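PDB 2ZOP: CRISPR system Cmr subunit Cmr5 from Thermus thermophilus HB8, which probably serves as a small all-helical subunit of the Cmr ribonucleoprotein complex, part of the CRISPR adaptive immunity that protects against viruses and plasmids. Local coordinates for residues A[50-55]-A[74-79]; A[64-69]-A[98-103]. All blocks are in the same frame, centred on the assembly; numbering follows the deposited sequence.

Contact 1: A[50-55]-A[74-79]; sequences FVDSRG and DLRELA. With SO4 (sulfate ion), chain G.
L75, in the first turn of helix 75-84, inserts one methyl against V51 and D52 at the C-terminal end of helix 44-52, a helix-helix contact of the all-alpha Cmr5 fold. The apolar part rests on L75 CD2. With CG anti to the backbone N (chi1 -176°), L75 crosses V51 at a slant, CD2 lying 3.8 Å from V51 CG1; the same methyl sits 3.7 Å from D52 N. V51 also packs on M31 and L35 of helix 25-42.

Electrostatics add a looser link. D52 OD1 lies over one face of the R76 guanidinium, 4.4 Å from NH2, where no N-H points at it; its salt bridge is with K60. D74 is the N-cap of helix 75-84, OD1 accepting from E77 N.

Beyond helix 44-52, R54 folds back over F50. Its NE stands 3.5 Å above the centre of the F50 ring and donates in the guanidinium plane to F50 O, while S53 N reaches that oxygen from the other side of the carbonyl plane. A sulfate, probably from the crystallisation liquor, is hydrogen-bonded by H59, K56 and G55; G55 N donates nearly straight to sulfate O3 at 2.9 Å (172°).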
ATOM      1  N   PHE A  50      -0.510 -10.282  13.350  1.00 13.25           N
ATOM      2  CA  PHE A  50      -0.701 -11.609  12.789  1.00 15.26           C
ATOM      3  C   PHE A  50       0.273 -12.560  13.495  1.00 14.56           C
ATOM      4  O   PHE A  50      -0.120 -13.634  13.950  1.00 17.37           O
ATOM      5  CB  PHE A  50      -0.419 -11.609  11.279  1.00 11.06           C
ATOM      6  CG  PHE A  50      -0.488 -12.975  10.657  1.00 15.98           C
ATOM      7  CD1 PHE A  50      -1.716 -13.561  10.368  1.00 14.02           C
ATOM      8  CD2 PHE A  50       0.678 -13.696  10.400  1.00 15.78           C
ATOM      9  CE1 PHE A  50      -1.788 -14.847   9.836  1.00 16.30           C
ATOM     10  CE2 PHE A  50       0.621 -14.983   9.868  1.00 21.86           C
ATOM     11  CZ  PHE A  50      -0.623 -15.561   9.585  1.00 17.17           C
ATOM     12  N   VAL A  51       1.538 -12.158  13.602  1.00 11.31           N
ATOM     13  CA  VAL A  51       2.521 -13.001  14.267  1.00 11.67           C
ATOM     14  C   VAL A  51       2.138 -13.261  15.724  1.00 14.16           C
ATOM     15  O   VAL A  51       2.185 -14.390  16.186  1.00 14.42           O
ATOM     16  CB  VAL A  51       3.931 -12.376  14.248  1.00 14.55           C
ATOM     17  CG1 VAL A  51       4.918 -13.326  14.933  1.00 14.60           C
ATOM     18  CG2 VAL A  51       4.369 -12.103  12.817  1.00 16.18           C
ATOM     19  N   ASP A  52       1.754 -12.213  16.442  1.00 17.62           N
ATOM     20  CA  ASP A  52       1.382 -12.353  17.848  1.00 20.50           C
ATOM     21  C   ASP A  52       0.163 -13.226  18.089  1.00 20.65           C
ATOM     22  O   ASP A  52       0.003 -13.779  19.169  1.00 20.78           O
ATOM     23  CB  ASP A  52       1.120 -10.987  18.474  1.00 25.58           C
ATOM     24  CG  ASP A  52       0.527 -11.096  19.879  1.00 33.42           C
ATOM     25  OD1 ASP A  52       1.157 -11.738  20.750  1.00 33.82           O
ATOM     26  OD2 ASP A  52      -0.569 -10.545  20.110  1.00 35.90           O
ATOM     27  N   SER A  53      -0.701 -13.355  17.089  1.00 17.86           N
ATOM     28  CA  SER A  53      -1.896 -14.154  17.278  1.00 16.79           C
ATOM     29  C   SER A  53      -1.732 -15.582  16.801  1.00 16.17           C
ATOM     30  O   SER A  53      -2.691 -16.345  16.793  1.00 16.04           O
ATOM     31  CB  SER A  53      -3.103 -13.492  16.594  1.00 18.97           C
ATOM     32  OG  SER A  53      -2.873 -13.298  15.212  1.00 16.77           O
ATOM     33  N   ARG A  54      -0.519 -15.953  16.405  1.00 14.28           N
ATOM     34  CA  ARG A  54      -0.289 -17.316  15.956  1.00 19.97           C
ATOM     35  C   ARG A  54      -0.322 -18.252  17.168  1.00 22.29           C
ATOM     36  O   ARG A  54       0.089 -17.875  18.270  1.00 23.07           O
ATOM     37  CB  ARG A  54       1.056 -17.435  15.233  1.00 21.57           C
ATOM     38  CG  ARG A  54       1.118 -16.747  13.846  1.00 19.69           C
ATOM     39  CD  ARG A  54      -0.109 -17.067  12.987  1.00 23.65           C
ATOM     40  NE  ARG A  54      -1.175 -16.082  13.179  1.00 19.84           N
ATOM     41  CZ  ARG A  54      -2.448 -16.283  12.856  1.00 23.89           C
ATOM     42  NH1 ARG A  54      -2.824 -17.442  12.325  1.00 17.80           N
ATOM     43  NH2 ARG A  54      -3.346 -15.329  13.069  1.00 18.13           N
ATOM     44  N   GLY A  55      -0.828 -19.465  16.960  1.00 21.29           N
ATOM     45  CA  GLY A  55      -0.915 -20.420  18.047  1.00 22.62           C
ATOM     46  C   GLY A  55       0.275 -21.348  18.146  1.00 24.35           C
ATOM     47  O   GLY A  55       0.527 -21.924  19.203  1.00 26.39           O
ATOM     48  N   ASP A  74      10.775  -8.011  23.437  1.00 16.37           N
ATOM     49  CA  ASP A  74      10.049  -9.076  22.755  1.00 18.91           C
ATOM     50  C   ASP A  74       9.063  -8.474  21.762  1.00 15.74           C
ATOM     51  O   ASP A  74       8.991  -7.255  21.604  1.00 15.60           O
ATOM     52  CB  ASP A  74       9.286  -9.934  23.776  1.00 17.54           C
ATOM     53  CG  ASP A  74       8.451  -9.092  24.737  1.00 19.73           C
ATOM     54  OD1 ASP A  74       7.858  -8.087  24.298  1.00 18.53           O
ATOM     55  OD2 ASP A  74       8.381  -9.438  25.937  1.00 21.47           O
ATOM     56  N   LEU A  75       8.299  -9.336  21.100  1.00 16.78           N
ATOM     57  CA  LEU A  75       7.316  -8.892  20.120  1.00 16.28           C
ATOM     58  C   LEU A  75       6.346  -7.864  20.703  1.00 15.17           C
ATOM     59  O   LEU A  75       6.033  -6.866  20.046  1.00 14.88           O
ATOM     60  CB  LEU A  75       6.530 -10.094  19.570  1.00 13.98           C
ATOM     61  CG  LEU A  75       5.520  -9.793  18.456  1.00 19.58           C
ATOM     62  CD1 LEU A  75       6.222  -9.066  17.302  1.00 13.84           C
ATOM     63  CD2 LEU A  75       4.896 -11.091  17.958  1.00 15.30           C
ATOM     64  N   ARG A  76       5.868  -8.105  21.930  1.00 14.68           N
ATOM     65  CA  ARG A  76       4.933  -7.173  22.559  1.00 17.31           C
ATOM     66  C   ARG A  76       5.491  -5.759  22.682  1.00 18.44           C
ATOM     67  O   ARG A  76       4.785  -4.782  22.415  1.00 17.27           O
ATOM     68  CB  ARG A  76       4.510  -7.654  23.959  1.00 21.27           C
ATOM     69  CG  ARG A  76       3.404  -8.687  23.958  1.00 27.78           C
ATOM     70  CD  ARG A  76       2.880  -8.934  25.371  1.00 31.84           C
ATOM     71  NE  ARG A  76       1.801  -9.917  25.384  1.00 36.81           N
ATOM     72  CZ  ARG A  76       1.953 -11.204  25.085  1.00 42.30           C
ATOM     73  NH1 ARG A  76       3.142 -11.684  24.750  1.00 44.36           N
ATOM     74  NH2 ARG A  76       0.907 -12.019  25.117  1.00 46.44           N
ATOM     75  N   GLU A  77       6.745  -5.627  23.094  1.00 17.40           N
ATOM     76  CA  GLU A  77       7.291  -4.278  23.224  1.00 19.50           C
ATOM     77  C   GLU A  77       7.399  -3.600  21.852  1.00 16.96           C
ATOM     78  O   GLU A  77       7.064  -2.426  21.703  1.00 15.40           O
ATOM     79  CB  GLU A  77       8.652  -4.295  23.918  1.00 17.04           C
ATOM     80  CG  GLU A  77       9.180  -2.888  24.160  1.00 23.75           C
ATOM     81  CD  GLU A  77      10.512  -2.850  24.875  1.00 23.43           C
ATOM     82  OE1 GLU A  77      11.421  -3.605  24.496  1.00 25.14           O
ATOM     83  OE2 GLU A  77      10.657  -2.042  25.811  1.00 30.92           O
ATOM     84  N   LEU A  78       7.860  -4.345  20.852  1.00 16.23           N
ATOM     85  CA  LEU A  78       7.980  -3.804  19.493  1.00 17.18           C
ATOM     86  C   LEU A  78       6.593  -3.377  18.971  1.00 15.54           C
ATOM     87  O   LEU A  78       6.432  -2.294  18.403  1.00 13.84           O
ATOM     88  CB  LEU A  78       8.595  -4.860  18.558  1.00 16.03           C
ATOM     89  CG  LEU A  78       8.534  -4.600  17.036  1.00 16.64           C
ATOM     90  CD1 LEU A  78       9.360  -3.361  16.667  1.00 12.82           C
ATOM     91  CD2 LEU A  78       9.058  -5.830  16.282  1.00 12.55           C
ATOM     92  N   ALA A  79       5.588  -4.224  19.182  1.00 16.99           N
ATOM     93  CA  ALA A  79       4.230  -3.919  18.725  1.00 19.89           C
ATOM     94  C   ALA A  79       3.699  -2.631  19.358  1.00 21.28           C
ATOM     95  O   ALA A  79       3.057  -1.819  18.692  1.00 20.83           O
ATOM     96  CB  ALA A  79       3.287  -5.093  19.048  1.00 21.20           C
TER
HETATM   97  S   SO4 G 302      -0.911 -20.916  13.657  1.00 28.44           S
HETATM   98  O1  SO4 G 302      -0.810 -20.620  12.215  1.00 28.79           O
HETATM   99  O2  SO4 G 302       0.408 -20.756  14.310  1.00 28.73           O
HETATM  100  O3  SO4 G 302      -1.860 -19.970  14.275  1.00 28.46           O
HETATM  101  O4  SO4 G 302      -1.379 -22.305  13.828  1.00 29.50           O

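Contact 2: A[64-69]-A[98-103]; sequences NDLAQV and LAAAEW
L66 of helix 57-69 reaches across to A100 and A101 of the long helix 87-111, a helix-helix contact near the centre of the Cmr5 chain in which one branched side chain meets a surface of small residues. The small alanines on this part of the long helix allow a close approach: the CA atoms of L66 and A100 are 6.8 Å apart.

The apolar contacts divide between two parts of the leucine. The CB of L66 points at the long helix, and CG, anti to the backbone N (chi1 179°), lies 4.3 Å from A100 CB. Further out, the methyl CD1 settles alongside the backbone of A101, 3.7 Å from A101 CA and 3.8 Å from A101 CB. The methyl thus meets main chain as well as side chain, an approach to the helix surface that the short alanine side chains permit. V97 and F104 of the same long helix also touch L66, while L35 of helix 25-42 packs against it and P36 against A101, joining a third helix to this interior.

Polar groups are placed around the apolar contact. D65 OD2 is hydrogen-bonded to Y28 OH, and E102 forms a salt bridge with R40, so both carboxylates are engaged with helix 25-42.

No hydrogen bond joins the two segments. L66, A100 and A101 are all buried, and the chemistry implies that their association rests on van der Waals contact and the exclusion of water, with shape rather than directional bonding governing the fit.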
ATOM      1  N   ASN A  64       9.352 -12.834  18.272  1.00 17.49           N
ATOM      2  CA  ASN A  64      10.131 -12.417  19.429  1.00 14.00           C
ATOM      3  C   ASN A  64      11.613 -12.308  19.067  1.00 14.92           C
ATOM      4  O   ASN A  64      12.284 -11.378  19.487  1.00 15.19           O
ATOM      5  CB  ASN A  64       9.917 -13.394  20.594  1.00 16.87           C
ATOM      6  CG  ASN A  64       8.592 -13.170  21.305  1.00 17.09           C
ATOM      7  OD1 ASN A  64       8.228 -12.037  21.620  1.00 12.68           O
ATOM      8  ND2 ASN A  64       7.868 -14.251  21.570  1.00 17.69           N
ATOM      9  N   ASP A  65      12.123 -13.251  18.280  1.00 15.82           N
ATOM     10  CA  ASP A  65      13.520 -13.199  17.863  1.00 15.39           C
ATOM     11  C   ASP A  65      13.804 -11.908  17.094  1.00 16.48           C
ATOM     12  O   ASP A  65      14.787 -11.219  17.357  1.00 17.11           O
ATOM     13  CB  ASP A  65      13.868 -14.391  16.970  1.00 12.39           C
ATOM     14  CG  ASP A  65      13.954 -15.699  17.741  1.00 19.21           C
ATOM     15  OD1 ASP A  65      13.867 -15.666  18.987  1.00 18.01           O
ATOM     16  OD2 ASP A  65      14.119 -16.758  17.107  1.00 14.74           O
ATOM     17  N   LEU A  66      12.943 -11.587  16.138  1.00 16.19           N
ATOM     18  CA  LEU A  66      13.128 -10.382  15.345  1.00 14.41           C
ATOM     19  C   LEU A  66      13.099  -9.146  16.230  1.00 14.69           C
ATOM     20  O   LEU A  66      13.941  -8.260  16.091  1.00 12.57           O
ATOM     21  CB  LEU A  66      12.056 -10.290  14.250  1.00 16.82           C
ATOM     22  CG  LEU A  66      12.128  -9.036  13.361  1.00 20.19           C
ATOM     23  CD1 LEU A  66      11.613  -9.332  11.969  1.00 22.57           C
ATOM     24  CD2 LEU A  66      11.321  -7.933  14.006  1.00 19.44           C
ATOM     25  N   ALA A  67      12.143  -9.081  17.151  1.00 13.78           N
ATOM     26  CA  ALA A  67      12.063  -7.929  18.040  1.00 13.58           C
ATOM     27  C   ALA A  67      13.346  -7.799  18.869  1.00 16.54           C
ATOM     28  O   ALA A  67      13.808  -6.691  19.131  1.00 15.17           O
ATOM     29  CB  ALA A  67      10.850  -8.048  18.963  1.00 15.10           C
ATOM     30  N   GLN A  68      13.928  -8.925  19.276  1.00 16.50           N
ATOM     31  CA  GLN A  68      15.145  -8.860  20.079  1.00 19.22           C
ATOM     32  C   GLN A  68      16.318  -8.403  19.222  1.00 19.65           C
ATOM     33  O   GLN A  68      17.154  -7.615  19.669  1.00 17.99           O
ATOM     34  CB  GLN A  68      15.421 -10.217  20.736  1.00 19.54           C
ATOM     35  CG  GLN A  68      14.432 -10.513  21.857  1.00 22.35           C
ATOM     36  CD  GLN A  68      14.473 -11.954  22.358  1.00 25.88           C
ATOM     37  OE1 GLN A  68      13.873 -12.272  23.381  1.00 34.53           O
ATOM     38  NE2 GLN A  68      15.160 -12.823  21.635  1.00 26.39           N
ATOM     39  N   VAL A  69      16.366  -8.880  17.983  1.00 18.42           N
ATOM     40  CA  VAL A  69      17.423  -8.467  17.071  1.00 19.01           C
ATOM     41  C   VAL A  69      17.379  -6.947  16.921  1.00 19.59           C
ATOM     42  O   VAL A  69      18.415  -6.295  16.834  1.00 19.67           O
ATOM     43  CB  VAL A  69      17.245  -9.125  15.695  1.00 15.45           C
ATOM     44  CG1 VAL A  69      18.088  -8.421  14.652  1.00 18.78           C
ATOM     45  CG2 VAL A  69      17.652 -10.577  15.789  1.00 15.97           C
ATOM     46  N   LEU A  98      11.344  -4.427   8.330  1.00 19.00           N
ATOM     47  CA  LEU A  98      11.400  -5.083   7.021  1.00 18.72           C
ATOM     48  C   LEU A  98      12.833  -5.535   6.706  1.00 18.98           C
ATOM     49  O   LEU A  98      13.046  -6.642   6.211  1.00 20.04           O
ATOM     50  CB  LEU A  98      10.888  -4.138   5.922  1.00 17.92           C
ATOM     51  CG  LEU A  98      10.853  -4.680   4.486  1.00 21.71           C
ATOM     52  CD1 LEU A  98      10.016  -5.945   4.452  1.00 24.25           C
ATOM     53  CD2 LEU A  98      10.269  -3.636   3.533  1.00 24.23           C
ATOM     54  N   ALA A  99      13.819  -4.692   7.001  1.00 17.33           N
ATOM     55  CA  ALA A  99      15.217  -5.063   6.741  1.00 17.89           C
ATOM     56  C   ALA A  99      15.645  -6.261   7.596  1.00 16.80           C
ATOM     57  O   ALA A  99      16.294  -7.180   7.098  1.00 14.56           O
ATOM     58  CB  ALA A  99      16.141  -3.883   7.011  1.00 20.08           C
ATOM     59  N   ALA A 100      15.295  -6.243   8.885  1.00 16.52           N
ATOM     60  CA  ALA A 100      15.635  -7.349   9.784  1.00 14.40           C
ATOM     61  C   ALA A 100      14.908  -8.615   9.318  1.00 17.64           C
ATOM     62  O   ALA A 100      15.490  -9.697   9.266  1.00 20.28           O
ATOM     63  CB  ALA A 100      15.235  -6.999  11.229  1.00 17.46           C
ATOM     64  N   ALA A 101      13.637  -8.468   8.958  1.00 16.06           N
ATOM     65  CA  ALA A 101      12.833  -9.589   8.487  1.00 16.86           C
ATOM     66  C   ALA A 101      13.457 -10.246   7.247  1.00 19.57           C
ATOM     67  O   ALA A 101      13.534 -11.477   7.152  1.00 13.49           O
ATOM     68  CB  ALA A 101      11.419  -9.114   8.173  1.00 19.29           C
ATOM     69  N   GLU A 102      13.900  -9.433   6.291  1.00 17.42           N
ATOM     70  CA  GLU A 102      14.522  -9.989   5.093  1.00 18.75           C
ATOM     71  C   GLU A 102      15.739 -10.852   5.441  1.00 17.10           C
ATOM     72  O   GLU A 102      15.992 -11.864   4.788  1.00 20.52           O
ATOM     73  CB  GLU A 102      14.940  -8.871   4.130  1.00 20.45           C
ATOM     74  CG  GLU A 102      13.772  -8.144   3.482  1.00 26.20           C
ATOM     75  CD  GLU A 102      12.966  -9.042   2.556  1.00 30.00           C
ATOM     76  OE1 GLU A 102      12.060  -8.525   1.868  1.00 31.54           O
ATOM     77  OE2 GLU A 102      13.236 -10.264   2.519  1.00 29.59           O
ATOM     78  N   TRP A 103      16.497 -10.459   6.462  1.00 14.80           N
ATOM     79  CA  TRP A 103      17.662 -11.249   6.854  1.00 15.53           C
ATOM     80  C   TRP A 103      17.228 -12.589   7.437  1.00 15.94           C
ATOM     81  O   TRP A 103      17.824 -13.619   7.141  1.00 15.33           O
ATOM     82  CB  TRP A 103      18.536 -10.478   7.855  1.00 17.05           C
ATOM     83  CG  TRP A 103      19.311  -9.377   7.197  1.00 16.75           C
ATOM     84  CD1 TRP A 103      19.249  -8.048   7.489  1.00 19.94           C
ATOM     85  CD2 TRP A 103      20.227  -9.505   6.095  1.00 18.49           C
ATOM     86  NE1 TRP A 103      20.063  -7.337   6.638  1.00 19.46           N
ATOM     87  CE2 TRP A 103      20.675  -8.203   5.772  1.00 22.50           C
ATOM     88  CE3 TRP A 103      20.709 -10.590   5.350  1.00 19.70           C
ATOM     89  CZ2 TRP A 103      21.585  -7.954   4.733  1.00 20.21           C
ATOM     90  CZ3 TRP A 103      21.616 -10.346   4.315  1.00 20.35           C
ATOM     91  CH2 TRP A 103      22.043  -9.032   4.017  1.00 20.84           C
TER

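Overall arrangement
Contacts 1 and 2 have centres about 12 Å apart and meet through N64 and A67 of helix 57-69. N64 OD1 lies 2.8 Å from L75 N, a probable hydrogen bond, and A67 CB packs 3.3 Å from D74 O. Helix 57-69 therefore packs on helix 75-84 and helix 87-111 at once, L66 touching L78 as well as its partners in contact 2. L35 of helix 25-42 packs on both V51 and L66. H59, which binds the sulfate at contact 1, lies on the helix that carries L66. The centre of contact 2 is about 3 Å from the centre of the chain, that of contact 1 about 10 Å, where F50 packs on L88 of a neighbouring subunit.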